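Long-range contacts in adenosine deaminase 1 (Arthrobacter aurescens, PDB 3RYS), which probably deaminates adenine to hypoxanthine and ammonia with the help of one zinc ion per subunit, serving purine salvage and nitrogen catabolism: residues Y54-F62 with S250-D258; L260-L269 with Q295-S303. All coordinates share one frame; numbering follows the deposited sequence.

Interaction 1: residues Y54-F62 with S250-D258. With ADE (adenine), chain D.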
loop_
_atom_site.group_PDB
_atom_site.type_symbol
_atom_site.label_atom_id
_atom_site.label_comp_id
_atom_site.label_asym_id
_atom_site.label_seq_id
_atom_site.Cartn_x
_atom_site.Cartn_y
_atom_site.Cartn_z
ATOM N N TYR A 54 19.551 3.311 -1.782
ATOM C CA TYR A 54 18.299 3.311 -1.032
ATOM C C TYR A 54 18.280 4.285 0.147
ATOM O O TYR A 54 17.507 4.110 1.083
ATOM C CB TYR A 54 17.969 1.894 -0.549
ATOM C CG TYR A 54 17.468 0.969 -1.639
ATOM C CD1 TYR A 54 18.287 0.600 -2.701
ATOM C CD2 TYR A 54 16.178 0.458 -1.602
ATOM C CE1 TYR A 54 17.830 -0.247 -3.699
ATOM C CE2 TYR A 54 15.715 -0.389 -2.592
ATOM C CZ TYR A 54 16.543 -0.738 -3.637
ATOM O OH TYR A 54 16.075 -1.584 -4.615
ATOM N N GLU A 55 19.124 5.309 0.111
ATOM C CA GLU A 55 19.042 6.353 1.124
ATOM C C GLU A 55 18.244 7.530 0.582
ATOM O O GLU A 55 18.757 8.332 -0.193
ATOM C CB GLU A 55 20.425 6.812 1.573
ATOM C CG GLU A 55 20.374 7.719 2.794
ATOM C CD GLU A 55 21.724 8.304 3.153
ATOM O OE1 GLU A 55 22.627 8.298 2.287
ATOM O OE2 GLU A 55 21.880 8.774 4.301
ATOM N N PHE A 56 16.986 7.627 0.994
ATOM C CA PHE A 56 16.070 8.603 0.413
ATOM C C PHE A 56 16.068 9.917 1.180
ATOM O O PHE A 56 16.439 9.961 2.352
ATOM C CB PHE A 56 14.658 8.018 0.318
ATOM C CG PHE A 56 14.620 6.649 -0.301
ATOM C CD1 PHE A 56 14.846 6.484 -1.658
ATOM C CD2 PHE A 56 14.375 5.526 0.474
ATOM C CE1 PHE A 56 14.819 5.230 -2.229
ATOM C CE2 PHE A 56 14.350 4.269 -0.091
ATOM C CZ PHE A 56 14.571 4.118 -1.443
ATOM N N THR A 57 15.650 10.980 0.500
ATOM C CA THR A 57 15.666 12.323 1.058
ATOM C C THR A 57 14.250 12.860 1.205
ATOM O O THR A 57 13.975 13.709 2.055
ATOM C CB THR A 57 16.450 13.270 0.141
ATOM O OG1 THR A 57 17.669 12.636 -0.260
ATOM C CG2 THR A 57 16.768 14.574 0.854
ATOM N N ASP A 58 13.363 12.363 0.350
ATOM C CA ASP A 58 11.957 12.761 0.325
ATOM C C ASP A 58 11.205 11.777 -0.562
ATOM O O ASP A 58 11.802 10.829 -1.075
ATOM C CB ASP A 58 11.792 14.202 -0.182
ATOM C CG ASP A 58 12.395 14.425 -1.570
ATOM O OD1 ASP A 58 12.974 13.483 -2.152
ATOM O OD2 ASP A 58 12.287 15.558 -2.086
ATOM N N LEU A 59 9.907 11.992 -0.745
ATOM C CA LEU A 59 9.110 11.085 -1.563
ATOM C C LEU A 59 9.688 10.955 -2.967
ATOM O O LEU A 59 9.771 9.856 -3.516
ATOM C CB LEU A 59 7.654 11.548 -1.649
ATOM C CG LEU A 59 6.744 10.670 -2.514
ATOM C CD1 LEU A 59 6.715 9.240 -1.991
ATOM C CD2 LEU A 59 5.334 11.240 -2.590
ATOM N N GLN A 60 10.090 12.086 -3.537
ATOM C CA GLN A 60 10.531 12.131 -4.926
ATOM C C GLN A 60 11.771 11.273 -5.179
ATOM O O GLN A 60 11.803 10.485 -6.125
ATOM C CB GLN A 60 10.775 13.576 -5.367
ATOM C CG GLN A 60 10.961 13.733 -6.867
ATOM C CD GLN A 60 9.823 13.115 -7.671
ATOM O OE1 GLN A 60 8.661 13.496 -7.526
ATOM N NE2 GLN A 60 10.161 12.158 -8.529
ATOM N N SER A 61 12.787 11.425 -4.334
ATOM C CA SER A 61 14.017 10.660 -4.489
ATOM C C SER A 61 13.705 9.169 -4.526
ATOM O O SER A 61 14.359 8.404 -5.238
ATOM C CB SER A 61 15.005 10.971 -3.359
ATOM O OG SER A 61 14.553 10.456 -2.118
ATOM N N PHE A 62 12.697 8.765 -3.759
ATOM C CA PHE A 62 12.272 7.374 -3.729
ATOM C C PHE A 62 11.582 6.977 -5.026
ATOM O O PHE A 62 11.954 5.990 -5.654
ATOM C CB PHE A 62 11.337 7.120 -2.551
ATOM C CG PHE A 62 10.381 5.986 -2.776
ATOM C CD1 PHE A 62 10.821 4.668 -2.734
ATOM C CD2 PHE A 62 9.041 6.235 -3.033
ATOM C CE1 PHE A 62 9.941 3.615 -2.943
ATOM C CE2 PHE A 62 8.157 5.190 -3.245
ATOM C CZ PHE A 62 8.608 3.876 -3.200
ATOM N N SER A 250 7.853 3.428 6.157
ATOM C CA SER A 250 7.825 4.257 4.961
ATOM C C SER A 250 8.066 5.731 5.320
ATOM O O SER A 250 8.938 6.392 4.741
ATOM C CB SER A 250 6.497 4.080 4.222
ATOM O OG SER A 250 6.432 4.927 3.092
ATOM N N ASN A 251 7.301 6.229 6.291
ATOM C CA ASN A 251 7.400 7.619 6.718
ATOM C C ASN A 251 8.789 7.977 7.243
ATOM O O ASN A 251 9.276 9.093 7.033
ATOM C CB ASN A 251 6.338 7.931 7.775
ATOM C CG ASN A 251 4.926 7.706 7.265
ATOM O OD1 ASN A 251 4.679 7.732 6.060
ATOM N ND2 ASN A 251 3.992 7.483 8.183
ATOM N N VAL A 252 9.424 7.032 7.925
ATOM C CA VAL A 252 10.761 7.259 8.447
ATOM C C VAL A 252 11.783 7.321 7.312
ATOM O O VAL A 252 12.567 8.266 7.221
ATOM C CB VAL A 252 11.183 6.178 9.472
ATOM C CG1 VAL A 252 12.670 6.275 9.759
ATOM C CG2 VAL A 252 10.390 6.331 10.757
ATOM N N ARG A 253 11.757 6.323 6.437
ATOM C CA ARG A 253 12.748 6.225 5.377
ATOM C C ARG A 253 12.592 7.309 4.307
ATOM O O ARG A 253 13.518 7.567 3.546
ATOM C CB ARG A 253 12.728 4.828 4.755
ATOM C CG ARG A 253 13.404 3.767 5.610
ATOM C CD ARG A 253 14.924 3.907 5.583
ATOM N NE ARG A 253 15.455 3.744 4.231
ATOM C CZ ARG A 253 15.737 2.572 3.666
ATOM N NH1 ARG A 253 16.206 2.534 2.428
ATOM N NH2 ARG A 253 15.551 1.436 4.331
ATOM N N LEU A 254 11.423 7.943 4.255
ATOM C CA LEU A 254 11.180 9.027 3.306
ATOM C C LEU A 254 11.346 10.377 3.984
ATOM O O LEU A 254 11.150 11.425 3.366
ATOM C CB LEU A 254 9.783 8.920 2.688
ATOM C CG LEU A 254 9.540 7.764 1.720
ATOM C CD1 LEU A 254 8.237 7.979 0.980
ATOM C CD2 LEU A 254 10.698 7.634 0.742
ATOM N N ARG A 255 11.693 10.336 5.267
ATOM C CA ARG A 255 11.989 11.536 6.050
ATOM C C ARG A 255 10.756 12.387 6.379
ATOM O O ARG A 255 10.886 13.529 6.808
ATOM C CB ARG A 255 13.068 12.387 5.370
ATOM C CG ARG A 255 14.229 11.592 4.792
ATOM C CD ARG A 255 14.776 10.547 5.758
ATOM N NE ARG A 255 15.440 11.126 6.923
ATOM C CZ ARG A 255 15.050 10.942 8.182
ATOM N NH1 ARG A 255 13.991 10.192 8.450
ATOM N NH2 ARG A 255 15.717 11.504 9.179
ATOM N N ALA A 256 9.565 11.831 6.183
ATOM C CA ALA A 256 8.345 12.496 6.626
ATOM C C ALA A 256 8.343 12.540 8.146
ATOM O O ALA A 256 7.808 13.466 8.752
ATOM C CB ALA A 256 7.118 11.765 6.115
ATOM N N VAL A 257 8.947 11.518 8.748
ATOM C CA VAL A 257 9.142 11.443 10.192
ATOM C C VAL A 257 10.624 11.210 10.461
ATOM O O VAL A 257 11.251 10.366 9.819
ATOM C CB VAL A 257 8.321 10.293 10.822
ATOM C CG1 VAL A 257 8.695 10.112 12.279
ATOM C CG2 VAL A 257 6.832 10.562 10.686
ATOM N N ASP A 258 11.188 11.959 11.402
ATOM C CA ASP A 258 12.629 11.912 11.624
ATOM C C ASP A 258 13.085 10.520 12.042
ATOM O O ASP A 258 13.844 9.866 11.329
ATOM C CB ASP A 258 13.047 12.945 12.669
ATOM C CG ASP A 258 14.548 13.001 12.863
ATOM O OD1 ASP A 258 14.997 13.584 13.873
ATOM O OD2 ASP A 258 15.279 12.457 12.006
HETATM N N9 ADE D . 4.087 5.420 -4.937
HETATM C C8 ADE D . 4.457 4.251 -4.327
HETATM N N7 ADE D . 4.476 4.308 -3.012
HETATM C C5 ADE D . 4.092 5.615 -2.743
HETATM C C6 ADE D . 3.916 6.321 -1.533
HETATM N N6 ADE D . 4.119 5.771 -0.330
HETATM N N1 ADE D . 3.525 7.614 -1.612
HETATM C C2 ADE D . 3.327 8.156 -2.822
HETATM N N3 ADE D . 3.458 7.597 -4.028
HETATM C C4 ADE D . 3.848 6.314 -3.916
HETATM O O HOH W 1 15.931 6.666 3.546
#

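Interaction 2: residues L260-L269 with Q295-S303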
loop_
_atom_site.group_PDB
_atom_site.type_symbol
_atom_site.label_atom_id
_atom_site.label_comp_id
_atom_site.label_asym_id
_atom_site.label_seq_id
_atom_site.Cartn_x
_atom_site.Cartn_y
_atom_site.Cartn_z
ATOM N N LEU A 260 11.653 6.691 13.985
ATOM C CA LEU A 260 10.472 5.917 14.318
ATOM C C LEU A 260 9.964 6.299 15.710
ATOM O O LEU A 260 8.765 6.247 15.977
ATOM C CB LEU A 260 10.766 4.420 14.247
ATOM C CG LEU A 260 9.540 3.543 14.497
ATOM C CD1 LEU A 260 8.442 3.896 13.506
ATOM C CD2 LEU A 260 9.892 2.067 14.416
ATOM N N ALA A 261 10.876 6.695 16.591
ATOM C CA ALA A 261 10.501 7.060 17.952
ATOM C C ALA A 261 9.627 8.310 17.959
ATOM O O ALA A 261 8.967 8.620 18.954
ATOM C CB ALA A 261 11.739 7.263 18.813
ATOM N N ASP A 262 9.609 9.014 16.834
ATOM C CA ASP A 262 8.860 10.257 16.719
ATOM C C ASP A 262 7.530 10.078 15.991
ATOM O O ASP A 262 6.835 11.056 15.724
ATOM C CB ASP A 262 9.703 11.312 15.993
ATOM C CG ASP A 262 11.027 11.577 16.687
ATOM O OD1 ASP A 262 11.021 11.778 17.923
ATOM O OD2 ASP A 262 12.071 11.585 15.997
ATOM N N HIS A 263 7.170 8.840 15.668
ATOM C CA HIS A 263 5.980 8.606 14.853
ATOM C C HIS A 263 4.670 8.815 15.617
ATOM O O HIS A 263 4.537 8.376 16.758
ATOM C CB HIS A 263 6.007 7.218 14.224
ATOM C CG HIS A 263 5.166 7.110 12.993
ATOM N ND1 HIS A 263 3.792 7.002 13.036
ATOM C CD2 HIS A 263 5.503 7.109 11.681
ATOM C CE1 HIS A 263 3.321 6.936 11.804
ATOM N NE2 HIS A 263 4.339 6.998 10.964
ATOM N N PRO A 264 3.697 9.484 14.975
ATOM C CA PRO A 264 2.400 9.839 15.567
ATOM C C PRO A 264 1.479 8.650 15.789
ATOM O O PRO A 264 0.466 8.808 16.462
ATOM C CB PRO A 264 1.766 10.753 14.511
ATOM C CG PRO A 264 2.878 11.144 13.591
ATOM C CD PRO A 264 3.833 10.006 13.605
ATOM N N LEU A 265 1.810 7.490 15.232
ATOM C CA LEU A 265 0.915 6.334 15.309
ATOM C C LEU A 265 0.318 6.074 16.700
ATOM O O LEU A 265 -0.893 5.906 16.829
ATOM C CB LEU A 265 1.589 5.068 14.779
ATOM C CG LEU A 265 0.607 3.900 14.757
ATOM C CD1 LEU A 265 -0.501 4.190 13.763
ATOM C CD2 LEU A 265 1.300 2.588 14.433
ATOM N N PRO A 266 1.165 6.033 17.744
ATOM C CA PRO A 266 0.632 5.786 19.090
ATOM C C PRO A 266 -0.440 6.806 19.467
ATOM O O PRO A 266 -1.507 6.428 19.939
ATOM C CB PRO A 266 1.859 5.963 19.993
ATOM C CG PRO A 266 3.028 5.729 19.110
ATOM C CD PRO A 266 2.630 6.207 17.747
ATOM N N GLU A 267 -0.145 8.083 19.254
ATOM C CA GLU A 267 -1.075 9.160 19.574
ATOM C C GLU A 267 -2.351 9.068 18.734
ATOM O O GLU A 267 -3.453 9.330 19.230
ATOM C CB GLU A 267 -0.398 10.522 19.375
ATOM C CG GLU A 267 -1.291 11.721 19.694
ATOM C CD GLU A 267 -0.593 13.065 19.482
ATOM O OE1 GLU A 267 0.529 13.087 18.930
ATOM O OE2 GLU A 267 -1.172 14.103 19.867
ATOM N N MET A 268 -2.192 8.694 17.464
ATOM C CA MET A 268 -3.316 8.563 16.539
ATOM C C MET A 268 -4.269 7.472 17.009
ATOM O O MET A 268 -5.494 7.621 16.953
ATOM C CB MET A 268 -2.823 8.244 15.122
ATOM C CG MET A 268 -2.003 9.351 14.472
ATOM S SD MET A 268 -1.250 8.851 12.908
ATOM C CE MET A 268 -2.611 9.085 11.759
ATOM N N LEU A 269 -3.689 6.367 17.465
ATOM C CA LEU A 269 -4.464 5.263 18.004
ATOM C C LEU A 269 -5.162 5.703 19.287
ATOM O O LEU A 269 -6.368 5.515 19.443
ATOM C CB LEU A 269 -3.561 4.063 18.268
ATOM C CG LEU A 269 -4.242 2.748 18.642
ATOM C CD1 LEU A 269 -5.158 2.275 17.523
ATOM C CD2 LEU A 269 -3.196 1.692 18.966
ATOM N N GLN A 295 9.003 -3.309 14.827
ATOM C CA GLN A 295 9.628 -2.043 15.183
ATOM C C GLN A 295 8.742 -1.195 16.100
ATOM O O GLN A 295 9.241 -0.498 16.985
ATOM C CB GLN A 295 10.029 -1.266 13.926
ATOM C CG GLN A 295 11.126 -1.938 13.102
ATOM C CD GLN A 295 12.403 -2.181 13.897
ATOM O OE1 GLN A 295 12.460 -3.073 14.744
ATOM N NE2 GLN A 295 13.436 -1.392 13.616
ATOM N N LEU A 296 7.431 -1.265 15.892
ATOM C CA LEU A 296 6.480 -0.546 16.739
ATOM C C LEU A 296 6.558 -1.040 18.176
ATOM O O LEU A 296 6.485 -0.253 19.120
ATOM C CB LEU A 296 5.049 -0.715 16.222
ATOM C CG LEU A 296 4.731 -0.008 14.905
ATOM C CD1 LEU A 296 3.304 -0.303 14.478
ATOM C CD2 LEU A 296 4.974 1.494 15.027
ATOM N N VAL A 297 6.691 -2.356 18.325
ATOM C CA VAL A 297 6.829 -2.978 19.630
ATOM C C VAL A 297 8.172 -2.605 20.227
ATOM O O VAL A 297 8.253 -2.103 21.346
ATOM C CB VAL A 297 6.774 -4.512 19.528
ATOM C CG1 VAL A 297 7.074 -5.142 20.885
ATOM C CG2 VAL A 297 5.420 -4.971 18.987
ATOM N N LYS A 298 9.226 -2.857 19.460
ATOM C CA LYS A 298 10.590 -2.643 19.921
ATOM C C LYS A 298 10.857 -1.179 20.280
ATOM O O LYS A 298 11.446 -0.894 21.325
ATOM C CB LYS A 298 11.583 -3.161 18.867
ATOM C CG LYS A 298 13.019 -2.654 18.987
ATOM C CD LYS A 298 13.881 -3.229 17.854
ATOM C CE LYS A 298 15.109 -2.366 17.540
ATOM N NZ LYS A 298 16.143 -2.404 18.615
ATOM N N VAL A 299 10.401 -0.258 19.432
ATOM C CA VAL A 299 10.726 1.158 19.597
ATOM C C VAL A 299 9.637 1.977 20.306
ATOM O O VAL A 299 9.944 2.852 21.117
ATOM C CB VAL A 299 11.064 1.825 18.240
ATOM C CG1 VAL A 299 11.421 3.292 18.437
ATOM C CG2 VAL A 299 12.199 1.087 17.545
ATOM N N LEU A 300 8.373 1.700 20.001
ATOM C CA LEU A 300 7.274 2.489 20.555
ATOM C C LEU A 300 6.488 1.743 21.633
ATOM O O LEU A 300 5.453 2.225 22.104
ATOM C CB LEU A 300 6.341 2.970 19.442
ATOM C CG LEU A 300 6.897 4.095 18.564
ATOM C CD1 LEU A 300 6.013 4.355 17.353
ATOM C CD2 LEU A 300 7.069 5.362 19.386
ATOM N N GLU A 301 6.985 0.566 22.009
ATOM C CA GLU A 301 6.448 -0.211 23.127
ATOM C C GLU A 301 4.972 -0.571 22.996
ATOM O O GLU A 301 4.239 -0.595 23.983
ATOM C CB GLU A 301 6.687 0.517 24.447
ATOM C CG GLU A 301 7.991 1.292 24.491
ATOM C CD GLU A 301 8.389 1.646 25.903
ATOM O OE1 GLU A 301 8.350 0.739 26.758
ATOM O OE2 GLU A 301 8.738 2.818 26.162
ATOM N N PHE A 302 4.544 -0.857 21.775
ATOM C CA PHE A 302 3.192 -1.329 21.534
ATOM C C PHE A 302 2.943 -2.657 22.237
ATOM O O PHE A 302 3.741 -3.587 22.125
ATOM C CB PHE A 302 2.947 -1.474 20.034
ATOM C CG PHE A 302 2.554 -0.195 19.370
ATOM C CD1 PHE A 302 3.412 0.890 19.371
ATOM C CD2 PHE A 302 1.322 -0.068 18.758
ATOM C CE1 PHE A 302 3.046 2.078 18.768
ATOM C CE2 PHE A 302 0.953 1.116 18.155
ATOM C CZ PHE A 302 1.816 2.188 18.159
ATOM N N SER A 303 1.830 -2.738 22.959
ATOM C CA SER A 303 1.446 -3.957 23.658
ATOM C C SER A 303 0.712 -4.923 22.732
ATOM O O SER A 303 0.307 -4.556 21.629
ATOM C CB SER A 303 0.534 -3.617 24.832
ATOM O OG SER A 303 -0.747 -3.226 24.367
#

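Interaction 1: residues Y54-F62 with S250-D258
L254 turns its CG beside the backbone N, anti to the carbonyl carbon (chi1 -70°), which points CD1 at L59 and CD2 at F62 on the first turn of helix 59-69. L59, whose CG lies anti to the backbone N (chi1 179°), brings CD1 to 3.6 Å from L254 CD1, while L254 CD2 packs 3.4 Å from F62 CB. L59 and F62, both of the adenine pocket, also reach the ligand: L59 CD1 lies 3.6 Å from its N1, and the F62 ring takes C8 at its edge. D58 N-caps the helix, OD1 accepting from S61 N at 3.0 Å.

F56 lies between F62 CB on one face and the carbonyl oxygen of Y54 on the other, with R253 O in plane at its edge. The bent R253 chain carries its guanidinium to the ring obliquely, the planes 14° apart, with NH1 3.6 Å from F56 CE2. NH1 also donates to Y54 O, though this bond is modelled too short for its length to be trusted. A water accepts from F56 N and R253 NE and donates to R253 O. Cutting the F56 ring back to an alanine here is likely to open a gap against F62 CB and leave R253 NH1 without the ring beside it.

R255, in a Schellman motif closing helix 248-253, lays CG 3.5 Å from T57 O; its NH1 bonds to the backbone O of D258, while NH2 forms the salt bridge to OD2. Hydrocarbon from L254, L59 and F62 thus faces the purine and the predicted proton donor E202, whereas backbone carbonyls, a water and arginines lie on the side away from the purine.

Interaction 2: residues L260-L269 with Q295-S303
L260 and Q295 cross at about a right angle, the CD2 methyl of the leucine resting 3.4 Å from Q295 CB. The same methyl reaches V299, lying 4.0 Å from its CB, and next to it A261 sets CB against V299 CG1. The next residue, L300, holds its branched end over the short 3-10 segment 260-262, CD1 being 3.6 Å from L260 O and CD2 near A261 O. L300 CD1 also meets P266 CG, with the two side chains again roughly perpendicular.

This packing sets the 265-270 helix, which in the TIM-barrel fold of the adenosine deaminase family comes between the parallel strands 244-246 and 275-277 in the chain, against the end of helix 289-300, the helix that follows strand 275-277. L265 and L296, which also touch V277, carry the seam down to the sheet.

L265 crosses L296 at about a right angle, with L265 CD2 3.5 Å from L296 CD1. The L265 and F302 side chains also cross at about a right angle, CD2 meeting the ring obliquely, 3.8 Å from F302 CZ. F302, just past the helix end, has L296 CB over one face and L300 CB at its edge. P266 CG comes within 3.7 Å of F302 CE1. H263, in the turn leading into the helix, accepts at ND1 from L265 N at 3.0 Å, close to the imidazole plane; its NE2 is hydrogen-bonded to N251.

Running from the N terminus, the chain first enters interaction 1 at Y54-F62, then passes through strands 95-102 to 244-246 before S250-D258 closes this long loop of 187 residues. Interaction 2 opens almost at once, at L260, and spans only 25 residues, including strand 275-277, before Q295-S303 closes it. The two loops are in series, neither nesting nor crossing. Interaction 1 ties the early helix 59-69 to the end of helix 248-253 beside the pocket; interaction 2 joins helices 265-270 and 289-300 farther out. Besides the N251-H263 pair, they meet where V257 packs against H263 and V252 against the backbone of L260.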